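Long-range contacts in putative adhesin (Parabacteroides distasonis, PDB 3LJY), which is of unknown function but, as a putative lipoprotein with a head domain of the auto-transporter adhesin kind, probably takes part in cell adhesion: residues N199-V204 against N219-G224; V189-C194 against A206-K211; G167-G172 against F185-P190. All blocks are in the same frame, centred on the assembly; numbering follows the deposited sequence.

Contact 1: residues N199-V204 against N219-G224; sequences NGLAEV and NIRYKG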
ATOM      1  N   ASN A 199       2.315 -19.846  -7.030  1.00 59.14           N
ATOM      2  CA  ASN A 199       1.306 -20.698  -6.419  1.00 58.03           C
ATOM      3  C   ASN A 199       0.364 -19.822  -5.548  1.00 53.70           C
ATOM      4  O   ASN A 199      -0.343 -20.292  -4.670  1.00 51.19           O
ATOM      5  CB  ASN A 199       1.911 -21.867  -5.660  1.00 59.20           C
ATOM      6  CG  ASN A 199       2.694 -21.445  -4.450  1.00 62.67           C
ATOM      7  OD1 ASN A 199       2.664 -20.286  -4.030  1.00 64.36           O
ATOM      8  ND2 ASN A 199       3.420 -22.411  -3.864  1.00 68.35           N
ATOM      9  N   GLY A 200       0.355 -18.539  -5.853  1.00 50.14           N
ATOM     10  CA  GLY A 200      -0.592 -17.637  -5.279  1.00 50.56           C
ATOM     11  C   GLY A 200      -2.068 -17.885  -5.547  1.00 49.25           C
ATOM     12  O   GLY A 200      -2.427 -18.681  -6.403  1.00 49.14           O
ATOM     13  N   LEU A 201      -2.912 -17.184  -4.779  1.00 47.95           N
ATOM     14  CA  LEU A 201      -4.378 -17.209  -4.923  1.00 46.81           C
ATOM     15  C   LEU A 201      -4.898 -15.820  -5.219  1.00 45.48           C
ATOM     16  O   LEU A 201      -4.535 -14.893  -4.533  1.00 45.12           O
ATOM     17  CB  LEU A 201      -5.049 -17.689  -3.615  1.00 46.82           C
ATOM     18  CG  LEU A 201      -6.571 -17.552  -3.371  1.00 47.62           C
ATOM     19  CD1 LEU A 201      -7.429 -18.432  -4.313  1.00 41.92           C
ATOM     20  CD2 LEU A 201      -6.916 -17.888  -1.893  1.00 44.80           C
ATOM     21  N   ALA A 202      -5.730 -15.673  -6.256  1.00 45.93           N
ATOM     22  CA  ALA A 202      -6.476 -14.413  -6.492  1.00 45.36           C
ATOM     23  C   ALA A 202      -7.950 -14.700  -6.305  1.00 45.50           C
ATOM     24  O   ALA A 202      -8.498 -15.558  -6.996  1.00 45.51           O
ATOM     25  CB  ALA A 202      -6.239 -13.811  -7.889  1.00 43.18           C
ATOM     26  N   GLU A 203      -8.546 -14.007  -5.338  1.00 46.01           N
ATOM     27  CA  GLU A 203     -10.003 -13.940  -5.127  1.00 46.00           C
ATOM     28  C   GLU A 203     -10.527 -12.641  -5.688  1.00 44.36           C
ATOM     29  O   GLU A 203     -10.152 -11.561  -5.230  1.00 44.71           O
ATOM     30  CB  GLU A 203     -10.336 -13.983  -3.645  1.00 46.13           C
ATOM     31  CG  GLU A 203      -9.868 -15.217  -2.942  1.00 48.10           C
ATOM     32  CD  GLU A 203     -10.251 -15.246  -1.473  1.00 49.75           C
ATOM     33  OE1 GLU A 203     -10.374 -14.153  -0.796  1.00 48.95           O
ATOM     34  OE2 GLU A 203     -10.414 -16.405  -0.995  1.00 54.22           O
ATOM     35  N   VAL A 204     -11.400 -12.733  -6.669  1.00 45.25           N
ATOM     36  CA  VAL A 204     -11.785 -11.566  -7.476  1.00 44.96           C
ATOM     37  C   VAL A 204     -13.302 -11.497  -7.696  1.00 46.07           C
ATOM     38  O   VAL A 204     -14.039 -12.447  -7.433  1.00 45.27           O
ATOM     39  CB  VAL A 204     -10.996 -11.556  -8.842  1.00 44.78           C
ATOM     40  CG1 VAL A 204      -9.498 -11.794  -8.602  1.00 43.20           C
ATOM     41  CG2 VAL A 204     -11.525 -12.607  -9.841  1.00 41.43           C
ATOM     42  N   ASN A 219      -4.105 -20.436  -8.196  1.00 45.13           N
ATOM     43  CA  ASN A 219      -5.574 -20.547  -8.240  1.00 44.93           C
ATOM     44  C   ASN A 219      -6.272 -19.182  -8.327  1.00 43.96           C
ATOM     45  O   ASN A 219      -5.813 -18.225  -7.733  1.00 43.72           O
ATOM     46  CB  ASN A 219      -6.146 -21.220  -6.979  1.00 44.14           C
ATOM     47  CG  ASN A 219      -5.780 -22.678  -6.863  1.00 45.84           C
ATOM     48  OD1 ASN A 219      -4.930 -23.030  -6.070  1.00 45.79           O
ATOM     49  ND2 ASN A 219      -6.423 -23.543  -7.654  1.00 48.23           N
ATOM     50  N   ILE A 220      -7.375 -19.126  -9.076  1.00 42.26           N
ATOM     51  CA  ILE A 220      -8.236 -17.959  -9.169  1.00 41.67           C
ATOM     52  C   ILE A 220      -9.666 -18.358  -8.759  1.00 43.61           C
ATOM     53  O   ILE A 220     -10.244 -19.291  -9.284  1.00 45.05           O
ATOM     54  CB  ILE A 220      -8.267 -17.299 -10.575  1.00 40.63           C
ATOM     55  CG1 ILE A 220      -6.847 -16.896 -11.022  1.00 41.11           C
ATOM     56  CG2 ILE A 220      -9.219 -16.053 -10.559  1.00 38.66           C
ATOM     57  CD1 ILE A 220      -6.731 -16.291 -12.433  1.00 37.98           C
ATOM     58  N   ARG A 221     -10.233 -17.646  -7.805  1.00 44.94           N
ATOM     59  CA  ARG A 221     -11.621 -17.828  -7.436  1.00 45.49           C
ATOM     60  C   ARG A 221     -12.361 -16.534  -7.764  1.00 45.99           C
ATOM     61  O   ARG A 221     -11.900 -15.449  -7.423  1.00 45.31           O
ATOM     62  CB  ARG A 221     -11.717 -18.139  -5.957  1.00 46.71           C
ATOM     63  CG  ARG A 221     -11.086 -19.468  -5.547  1.00 48.96           C
ATOM     64  CD  ARG A 221     -11.955 -20.616  -6.050  1.00 53.22           C
ATOM     65  NE  ARG A 221     -11.397 -21.952  -5.860  1.00 54.83           N
ATOM     66  CZ  ARG A 221     -10.465 -22.523  -6.632  1.00 56.41           C
ATOM     67  NH1 ARG A 221      -9.909 -21.881  -7.664  1.00 55.52           N
ATOM     68  NH2 ARG A 221     -10.082 -23.757  -6.359  1.00 54.92           N
ATOM     69  N   TYR A 222     -13.480 -16.618  -8.468  1.00 45.93           N
ATOM     70  CA  TYR A 222     -14.205 -15.410  -8.828  1.00 47.53           C
ATOM     71  C   TYR A 222     -15.664 -15.478  -8.468  1.00 49.01           C
ATOM     72  O   TYR A 222     -16.283 -16.526  -8.530  1.00 48.80           O
ATOM     73  CB  TYR A 222     -14.064 -15.071 -10.308  1.00 47.65           C
ATOM     74  CG  TYR A 222     -14.675 -16.093 -11.274  1.00 49.69           C
ATOM     75  CD1 TYR A 222     -16.007 -15.980 -11.717  1.00 48.67           C
ATOM     76  CD2 TYR A 222     -13.918 -17.155 -11.758  1.00 47.24           C
ATOM     77  CE1 TYR A 222     -16.550 -16.902 -12.616  1.00 48.78           C
ATOM     78  CE2 TYR A 222     -14.462 -18.078 -12.656  1.00 48.75           C
ATOM     79  CZ  TYR A 222     -15.771 -17.939 -13.079  1.00 48.41           C
ATOM     80  OH  TYR A 222     -16.291 -18.854 -13.959  1.00 51.38           O
ATOM     81  N   LYS A 223     -16.189 -14.335  -8.054  1.00 53.36           N
ATOM     82  CA  LYS A 223     -17.632 -14.111  -7.916  1.00 56.19           C
ATOM     83  C   LYS A 223     -18.094 -13.458  -9.213  1.00 56.80           C
ATOM     84  O   LYS A 223     -17.365 -12.659  -9.824  1.00 56.06           O
ATOM     85  CB  LYS A 223     -17.946 -13.217  -6.707  1.00 56.50           C
ATOM     86  CG  LYS A 223     -17.603 -13.870  -5.350  1.00 58.32           C
ATOM     87  CD  LYS A 223     -17.991 -12.999  -4.129  1.00 60.48           C
ATOM     88  CE  LYS A 223     -18.059 -13.844  -2.830  1.00 61.13           C
ATOM     89  NZ  LYS A 223     -17.719 -13.077  -1.587  1.00 59.74           N
ATOM     90  N   GLY A 224     -19.275 -13.856  -9.669  1.00 59.16           N
ATOM     91  CA  GLY A 224     -19.842 -13.351 -10.914  1.00 60.02           C
ATOM     92  C   GLY A 224     -20.769 -12.179 -10.632  1.00 60.99           C
ATOM     93  O   GLY A 224     -20.614 -11.505  -9.618  1.00 61.25           O
TER

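Contact 2: residues V189-C194 against A206-K211; sequences VPQLSC and ATDNLK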
ATOM      1  N   VAL A 189     -15.404  -5.357 -10.336  1.00 47.41           N
ATOM      2  CA  VAL A 189     -14.720  -4.858 -11.541  1.00 45.58           C
ATOM      3  C   VAL A 189     -15.385  -5.358 -12.792  1.00 45.44           C
ATOM      4  O   VAL A 189     -15.343  -6.534 -13.066  1.00 48.07           O
ATOM      5  CB  VAL A 189     -13.243  -5.301 -11.563  1.00 45.62           C
ATOM      6  CG1 VAL A 189     -12.564  -4.784 -12.863  1.00 44.44           C
ATOM      7  CG2 VAL A 189     -12.508  -4.843 -10.287  1.00 39.31           C
ATOM      8  N   PRO A 190     -16.000  -4.476 -13.589  1.00 45.71           N
ATOM      9  CA  PRO A 190     -16.573  -4.955 -14.866  1.00 44.32           C
ATOM     10  C   PRO A 190     -15.598  -5.622 -15.853  1.00 45.24           C
ATOM     11  O   PRO A 190     -15.891  -6.693 -16.381  1.00 45.83           O
ATOM     12  CB  PRO A 190     -17.177  -3.692 -15.465  1.00 44.87           C
ATOM     13  CG  PRO A 190     -17.461  -2.783 -14.234  1.00 42.71           C
ATOM     14  CD  PRO A 190     -16.289  -3.046 -13.355  1.00 44.94           C
ATOM     15  N   GLN A 191     -14.467  -4.991 -16.128  1.00 45.41           N
ATOM     16  CA  GLN A 191     -13.498  -5.525 -17.094  1.00 45.56           C
ATOM     17  C   GLN A 191     -12.208  -5.915 -16.379  1.00 44.45           C
ATOM     18  O   GLN A 191     -11.354  -5.057 -16.098  1.00 43.47           O
ATOM     19  CB  GLN A 191     -13.179  -4.489 -18.191  1.00 46.12           C
ATOM     20  CG  GLN A 191     -14.391  -3.883 -18.898  1.00 48.43           C
ATOM     21  CD  GLN A 191     -15.258  -4.917 -19.546  1.00 50.70           C
ATOM     22  OE1 GLN A 191     -14.761  -5.904 -20.103  1.00 52.20           O
ATOM     23  NE2 GLN A 191     -16.559  -4.725 -19.458  1.00 51.56           N
ATOM     24  N   LEU A 192     -12.067  -7.198 -16.068  1.00 43.38           N
ATOM     25  CA  LEU A 192     -10.974  -7.636 -15.191  1.00 43.49           C
ATOM     26  C   LEU A 192     -10.064  -8.594 -15.911  1.00 42.70           C
ATOM     27  O   LEU A 192     -10.530  -9.484 -16.558  1.00 42.94           O
ATOM     28  CB  LEU A 192     -11.519  -8.263 -13.871  1.00 43.23           C
ATOM     29  CG  LEU A 192     -10.482  -8.674 -12.812  1.00 42.22           C
ATOM     30  CD1 LEU A 192      -9.652  -7.472 -12.407  1.00 35.44           C
ATOM     31  CD2 LEU A 192     -11.119  -9.375 -11.618  1.00 40.79           C
ATOM     32  N   SER A 193      -8.759  -8.374 -15.820  1.00 44.20           N
ATOM     33  CA  SER A 193      -7.795  -9.405 -16.192  1.00 46.99           C
ATOM     34  C   SER A 193      -6.919  -9.751 -14.991  1.00 46.71           C
ATOM     35  O   SER A 193      -6.495  -8.902 -14.219  1.00 45.85           O
ATOM     36  CB  SER A 193      -6.969  -9.025 -17.437  1.00 48.40           C
ATOM     37  OG  SER A 193      -5.836  -8.272 -17.082  1.00 52.32           O
ATOM     38  N   CYS A 194      -6.659 -11.035 -14.849  1.00 47.96           N
ATOM     39  CA  CYS A 194      -6.048 -11.573 -13.658  1.00 48.35           C
ATOM     40  C   CYS A 194      -5.114 -12.722 -14.057  1.00 47.77           C
ATOM     41  O   CYS A 194      -5.574 -13.693 -14.660  1.00 46.91           O
ATOM     42  CB  CYS A 194      -7.162 -12.016 -12.691  1.00 47.97           C
ATOM     43  SG  CYS A 194      -6.608 -12.711 -11.137  1.00 49.66           S
ATOM     44  N   ALA A 206     -15.631 -10.074 -10.914  1.00 50.09           N
ATOM     45  CA  ALA A 206     -15.817  -9.473 -12.252  1.00 49.91           C
ATOM     46  C   ALA A 206     -17.316  -9.420 -12.517  1.00 50.35           C
ATOM     47  O   ALA A 206     -18.029 -10.356 -12.175  1.00 50.13           O
ATOM     48  CB  ALA A 206     -15.082 -10.282 -13.341  1.00 46.15           C
ATOM     49  N   THR A 207     -17.801  -8.326 -13.092  1.00 51.18           N
ATOM     50  CA  THR A 207     -19.246  -8.142 -13.270  1.00 52.12           C
ATOM     51  C   THR A 207     -19.655  -8.058 -14.744  1.00 52.87           C
ATOM     52  O   THR A 207     -20.810  -7.818 -15.055  1.00 56.06           O
ATOM     53  CB  THR A 207     -19.796  -6.899 -12.494  1.00 50.67           C
ATOM     54  OG1 THR A 207     -19.089  -5.735 -12.898  1.00 52.00           O
ATOM     55  CG2 THR A 207     -19.660  -7.068 -10.979  1.00 45.60           C
ATOM     56  N   ASP A 208     -18.718  -8.279 -15.652  1.00 53.41           N
ATOM     57  CA  ASP A 208     -19.028  -8.295 -17.080  1.00 53.24           C
ATOM     58  C   ASP A 208     -18.098  -9.266 -17.836  1.00 52.36           C
ATOM     59  O   ASP A 208     -18.560 -10.200 -18.474  1.00 52.25           O
ATOM     60  CB  ASP A 208     -18.981  -6.881 -17.681  1.00 54.02           C
ATOM     61  CG  ASP A 208     -19.418  -6.853 -19.167  1.00 58.40           C
ATOM     62  OD1 ASP A 208     -20.285  -7.653 -19.595  1.00 61.46           O
ATOM     63  OD2 ASP A 208     -18.878  -6.027 -19.928  1.00 61.80           O
ATOM     64  N   ASN A 209     -16.790  -9.074 -17.718  1.00 50.73           N
ATOM     65  CA  ASN A 209     -15.822  -9.891 -18.433  1.00 49.30           C
ATOM     66  C   ASN A 209     -14.603 -10.188 -17.613  1.00 47.41           C
ATOM     67  O   ASN A 209     -13.983  -9.267 -17.113  1.00 46.90           O
ATOM     68  CB  ASN A 209     -15.353  -9.133 -19.660  1.00 49.42           C
ATOM     69  CG  ASN A 209     -16.205  -9.382 -20.840  1.00 51.24           C
ATOM     70  OD1 ASN A 209     -17.001  -8.524 -21.239  1.00 53.62           O
ATOM     71  ND2 ASN A 209     -16.075 -10.569 -21.410  1.00 50.29           N
ATOM     72  N   LEU A 210     -14.242 -11.466 -17.499  1.00 45.59           N
ATOM     73  CA  LEU A 210     -13.012 -11.873 -16.791  1.00 45.68           C
ATOM     74  C   LEU A 210     -12.061 -12.585 -17.741  1.00 45.71           C
ATOM     75  O   LEU A 210     -12.432 -13.534 -18.408  1.00 44.13           O
ATOM     76  CB  LEU A 210     -13.332 -12.765 -15.563  1.00 45.61           C
ATOM     77  CG  LEU A 210     -12.162 -13.451 -14.829  1.00 44.16           C
ATOM     78  CD1 LEU A 210     -11.256 -12.433 -14.136  1.00 38.77           C
ATOM     79  CD2 LEU A 210     -12.698 -14.511 -13.869  1.00 40.82           C
ATOM     80  N   LYS A 211     -10.827 -12.106 -17.783  1.00 47.03           N
ATOM     81  CA  LYS A 211      -9.751 -12.749 -18.525  1.00 47.91           C
ATOM     82  C   LYS A 211      -8.775 -13.406 -17.494  1.00 46.66           C
ATOM     83  O   LYS A 211      -8.029 -12.720 -16.829  1.00 46.52           O
ATOM     84  CB  LYS A 211      -9.079 -11.674 -19.369  1.00 48.55           C
ATOM     85  CG  LYS A 211      -8.244 -12.179 -20.492  1.00 53.59           C
ATOM     86  CD  LYS A 211      -7.139 -11.181 -20.861  1.00 55.67           C
ATOM     87  CE  LYS A 211      -6.227 -11.774 -21.899  1.00 57.53           C
ATOM     88  NZ  LYS A 211      -5.412 -12.857 -21.294  1.00 59.15           N
TER

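Contact 3: residues G167-G172 against F185-P190; sequences GNAKEG and FGLAVP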
ATOM      1  N   GLY A 167     -15.906  -1.779  -2.850  1.00 46.88           N
ATOM      2  CA  GLY A 167     -15.924  -0.683  -3.811  1.00 45.99           C
ATOM      3  C   GLY A 167     -16.107  -1.090  -5.258  1.00 44.65           C
ATOM      4  O   GLY A 167     -16.641  -2.164  -5.564  1.00 45.80           O
ATOM      5  N   ASN A 168     -15.683  -0.198  -6.148  1.00 44.02           N
ATOM      6  CA  ASN A 168     -15.801  -0.395  -7.586  1.00 43.67           C
ATOM      7  C   ASN A 168     -14.528   0.066  -8.287  1.00 43.87           C
ATOM      8  O   ASN A 168     -13.927   1.045  -7.889  1.00 42.75           O
ATOM      9  CB  ASN A 168     -16.972   0.407  -8.183  1.00 44.62           C
ATOM     10  CG  ASN A 168     -18.322   0.052  -7.575  1.00 45.15           C
ATOM     11  OD1 ASN A 168     -19.004  -0.895  -8.002  1.00 46.03           O
ATOM     12  ND2 ASN A 168     -18.723   0.828  -6.584  1.00 43.19           N
ATOM     13  N   ALA A 169     -14.128  -0.655  -9.336  1.00 44.31           N
ATOM     14  CA  ALA A 169     -13.105  -0.180 -10.298  1.00 45.57           C
ATOM     15  C   ALA A 169     -13.587  -0.515 -11.684  1.00 45.41           C
ATOM     16  O   ALA A 169     -13.883  -1.659 -11.939  1.00 48.76           O
ATOM     17  CB  ALA A 169     -11.708  -0.848 -10.047  1.00 40.99           C
ATOM     18  N   LYS A 170     -13.639   0.443 -12.594  1.00 46.53           N
ATOM     19  CA  LYS A 170     -14.146   0.156 -13.944  1.00 47.75           C
ATOM     20  C   LYS A 170     -13.335  -0.910 -14.724  1.00 46.96           C
ATOM     21  O   LYS A 170     -13.903  -1.699 -15.491  1.00 46.42           O
ATOM     22  CB  LYS A 170     -14.193   1.430 -14.769  1.00 46.35           C
ATOM     23  CG  LYS A 170     -15.287   2.330 -14.405  1.00 49.92           C
ATOM     24  CD  LYS A 170     -15.259   3.574 -15.259  1.00 52.94           C
ATOM     25  CE  LYS A 170     -15.949   4.731 -14.531  1.00 56.94           C
ATOM     26  NZ  LYS A 170     -17.322   4.377 -14.032  1.00 59.75           N
ATOM     27  N   GLU A 171     -12.020  -0.887 -14.554  1.00 46.30           N
ATOM     28  CA  GLU A 171     -11.121  -1.853 -15.180  1.00 47.75           C
ATOM     29  C   GLU A 171     -10.086  -2.296 -14.171  1.00 45.31           C
ATOM     30  O   GLU A 171      -9.763  -1.554 -13.262  1.00 43.02           O
ATOM     31  CB  GLU A 171     -10.388  -1.245 -16.365  1.00 48.88           C
ATOM     32  CG  GLU A 171     -11.278  -0.706 -17.425  1.00 54.13           C
ATOM     33  CD  GLU A 171     -10.546  -0.409 -18.717  1.00 59.65           C
ATOM     34  OE1 GLU A 171      -9.285  -0.385 -18.739  1.00 64.41           O
ATOM     35  OE2 GLU A 171     -11.253  -0.211 -19.724  1.00 67.05           O
ATOM     36  N   GLY A 172      -9.536  -3.488 -14.359  1.00 45.04           N
ATOM     37  CA  GLY A 172      -8.552  -4.034 -13.430  1.00 45.36           C
ATOM     38  C   GLY A 172      -7.557  -4.946 -14.092  1.00 45.03           C
ATOM     39  O   GLY A 172      -7.925  -5.682 -14.948  1.00 44.23           O
ATOM     40  N   PHE A 185     -12.555 -10.044  -3.408  1.00 45.14           N
ATOM     41  CA  PHE A 185     -13.940 -10.465  -3.609  1.00 45.24           C
ATOM     42  C   PHE A 185     -14.922  -9.279  -3.544  1.00 46.26           C
ATOM     43  O   PHE A 185     -15.938  -9.273  -4.244  1.00 47.03           O
ATOM     44  CB  PHE A 185     -14.386 -11.498  -2.551  1.00 44.71           C
ATOM     45  CG  PHE A 185     -14.102 -12.934  -2.904  1.00 46.28           C
ATOM     46  CD1 PHE A 185     -14.171 -13.395  -4.215  1.00 47.01           C
ATOM     47  CD2 PHE A 185     -13.805 -13.853  -1.904  1.00 46.37           C
ATOM     48  CE1 PHE A 185     -13.908 -14.730  -4.517  1.00 46.21           C
ATOM     49  CE2 PHE A 185     -13.551 -15.186  -2.211  1.00 44.39           C
ATOM     50  CZ  PHE A 185     -13.610 -15.619  -3.518  1.00 44.24           C
ATOM     51  N   GLY A 186     -14.636  -8.310  -2.670  1.00 46.73           N
ATOM     52  CA  GLY A 186     -15.505  -7.157  -2.458  1.00 46.70           C
ATOM     53  C   GLY A 186     -15.329  -5.987  -3.429  1.00 47.79           C
ATOM     54  O   GLY A 186     -16.142  -5.039  -3.441  1.00 48.35           O
ATOM     55  N   LEU A 187     -14.277  -6.013  -4.241  1.00 47.39           N
ATOM     56  CA  LEU A 187     -14.121  -5.028  -5.315  1.00 46.44           C
ATOM     57  C   LEU A 187     -14.736  -5.517  -6.637  1.00 46.63           C
ATOM     58  O   LEU A 187     -14.202  -6.399  -7.324  1.00 47.37           O
ATOM     59  CB  LEU A 187     -12.650  -4.698  -5.523  1.00 47.00           C
ATOM     60  CG  LEU A 187     -12.295  -3.566  -6.499  1.00 46.03           C
ATOM     61  CD1 LEU A 187     -12.734  -2.261  -5.963  1.00 41.98           C
ATOM     62  CD2 LEU A 187     -10.822  -3.570  -6.798  1.00 41.36           C
ATOM     63  N   ALA A 188     -15.835  -4.876  -7.011  1.00 46.07           N
ATOM     64  CA  ALA A 188     -16.575  -5.167  -8.220  1.00 45.19           C
ATOM     65  C   ALA A 188     -15.868  -4.535  -9.393  1.00 45.22           C
ATOM     66  O   ALA A 188     -15.745  -3.323  -9.456  1.00 45.25           O
ATOM     67  CB  ALA A 188     -18.004  -4.593  -8.071  1.00 44.47           C
ATOM     68  N   VAL A 189     -15.404  -5.357 -10.336  1.00 47.41           N
ATOM     69  CA  VAL A 189     -14.720  -4.858 -11.541  1.00 45.58           C
ATOM     70  C   VAL A 189     -15.385  -5.358 -12.792  1.00 45.44           C
ATOM     71  O   VAL A 189     -15.343  -6.534 -13.066  1.00 48.07           O
ATOM     72  CB  VAL A 189     -13.243  -5.301 -11.563  1.00 45.62           C
ATOM     73  CG1 VAL A 189     -12.564  -4.784 -12.863  1.00 44.44           C
ATOM     74  CG2 VAL A 189     -12.508  -4.843 -10.287  1.00 39.31           C
ATOM     75  N   PRO A 190     -16.000  -4.476 -13.589  1.00 45.71           N
ATOM     76  CA  PRO A 190     -16.573  -4.955 -14.866  1.00 44.32           C
ATOM     77  C   PRO A 190     -15.598  -5.622 -15.853  1.00 45.24           C
ATOM     78  O   PRO A 190     -15.891  -6.693 -16.381  1.00 45.83           O
ATOM     79  CB  PRO A 190     -17.177  -3.692 -15.465  1.00 44.87           C
ATOM     80  CG  PRO A 190     -17.461  -2.783 -14.234  1.00 42.71           C
ATOM     81  CD  PRO A 190     -16.289  -3.046 -13.355  1.00 44.94           C
TER
HETATM   82  O   HOH W   1     -17.686  -1.815 -10.551  1.00 46.97           O

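Contact 1: residues N199-V204 against N219-G224
Leu201 carries its CG anti to the backbone N (chi1 168°), and Arg221 has its CG anti to the carbonyl carbon (chi1 -65°); together these torsions bring Leu201 CD1 to 4.0 Å from Arg221 CG, the two side chains crossing at about a right angle. The pair lies on the outer face between successive coils of a parallel beta-helix, a solenoid architecture like that of the pectate lyases. Strands 201-204 and 219-223 run parallel, their short axes 4.7 Å apart. Five backbone hydrogen bonds lace them in the usual parallel pattern: Asn219 N donates to Gly200 O, and Ala202 and Val204 use both N and O, the bonds reaching Asn219, Arg221 and Lys223, with Arg221 N to Ala202 O the shortest at 2.8 Å. On the inner face, Ala202, Val204, Ile220 and Tyr222 point into the solenoid. Val204 CG2 rests against Tyr222 CB at 3.6 Å and is 4.2 Å from Ile220 CG2, while the side chains of strands 192-196 and 209-215 close in from across the interior. Outside, Arg221 NH2 forms a salt bridge with Glu239 of the next coil and NH1 a hydrogen bond with Thr237. Bent at chi2 (-72°), the Arg221 side chain also folds back on its own strand: NH1 donates in the guanidinium plane to Ile220 O at 3.1 Å, meeting that oxygen from above its carbonyl plane.

Contact 2: residues V189-C194 against A206-K211
Gln191 NE2 donates to Asp208 OD2 at 2.7 Å, the shortest polar link here, made across the outside of a corner where two coils of the beta-helix turn from one face to another. Asp208 OD2 lies close to the Gln191 amide plane and is met on its anti side, with amide and carboxylate planes 82° apart. A bend at chi2 (-58°) swings the Gln191 amide over to this partner. Beneath it the parallel register slips by one residue, a beta bulge: Val189 pairs with Ala206, but Gln191 pairs with Asn209. Around the bulge Val189 O accepts Thr207 N from above its carbonyl plane, and Pro190 O accepts Asn209 N at 2.9 Å. Regular pairing then resumes through Leu192 N to Asn209 O and Lys211 N to Leu192 O. Inside the solenoid, Leu192 and Leu210 lie side by side, CD2 of the former 4.0 Å from CD1 of the latter, and Leu192 CB meets Ala206 CB at 4.1 Å. The contact thus divides by chemistry, with aliphatic carbon stacked in the interior and polar groups outside; the N-H donor of Gln191 would modestly stabilise the carboxylate, consistent with an ionised Asp208.

Contact 3: residues G167-G172 against F185-P190
Leu187 reaches under the backbone of Gly167 and Asn168, its CD1 lying 3.6 Å from both Gly167 C and Asn168 N, and this inner side is the closely packed part of the contact. Further along, Val189 CG1, anti to its backbone N (chi1 179°), lies 3.5 Å from Ala169 O and 3.6 Å from Gly172 N, where the glycine presents bare backbone to the methyl. Ala169 CB fills in against Val189 CG2. At the backbone angles of Gly167 (phi 125°) a CB would jam against the carbonyl O of the residue before, which by itself calls for glycine. The strand pairing is looser, its two backbone bonds long: Ala188 N to Gly167 O at 3.2 Å, the donor standing above the carbonyl plane, and Ala169 N to Ala188 O at 3.1 Å. On the solvent side a water bridges the strands, donating to Ala188 O at 2.7 Å and to Asn168 OD1; ND2 of the same residue is hydrogen-bonded to Glu148. Strand 147-149 pairs with 167-169 on the side of the preceding coil, and strand 201-206 is the partner of 188-189 in the next. From within the solenoid, Ile152 of strand 151-156 meets Ala169 and Leu187, and Tyr174 of strand 172-176 touches Leu187 and Val189.

How the contacts relate
The three contacts are successive stitches in one beta-helix, on the same side of the chain's centre. Contact 3 comes first along the chain and hands over to contact 2 at Val189 and Pro190, with centres about 8 Å apart. Contacts 1 and 2 interlock, their segments alternating, so strand 192-196 leads into 201-206 and then 209-215. Their centres lie about 12 Å apart, contact 2 turning the corner from the face that carries contact 1 to the next, and Cys194 SG packs on Ala202 CB across the interior. Contacts 1 and 3, about 14 Å apart, meet where the ring of Phe185 lies against Glu203 and Lys223. Coil-to-coil pairing on several faces thus builds an elongated solenoid with an apolar interior along these coils.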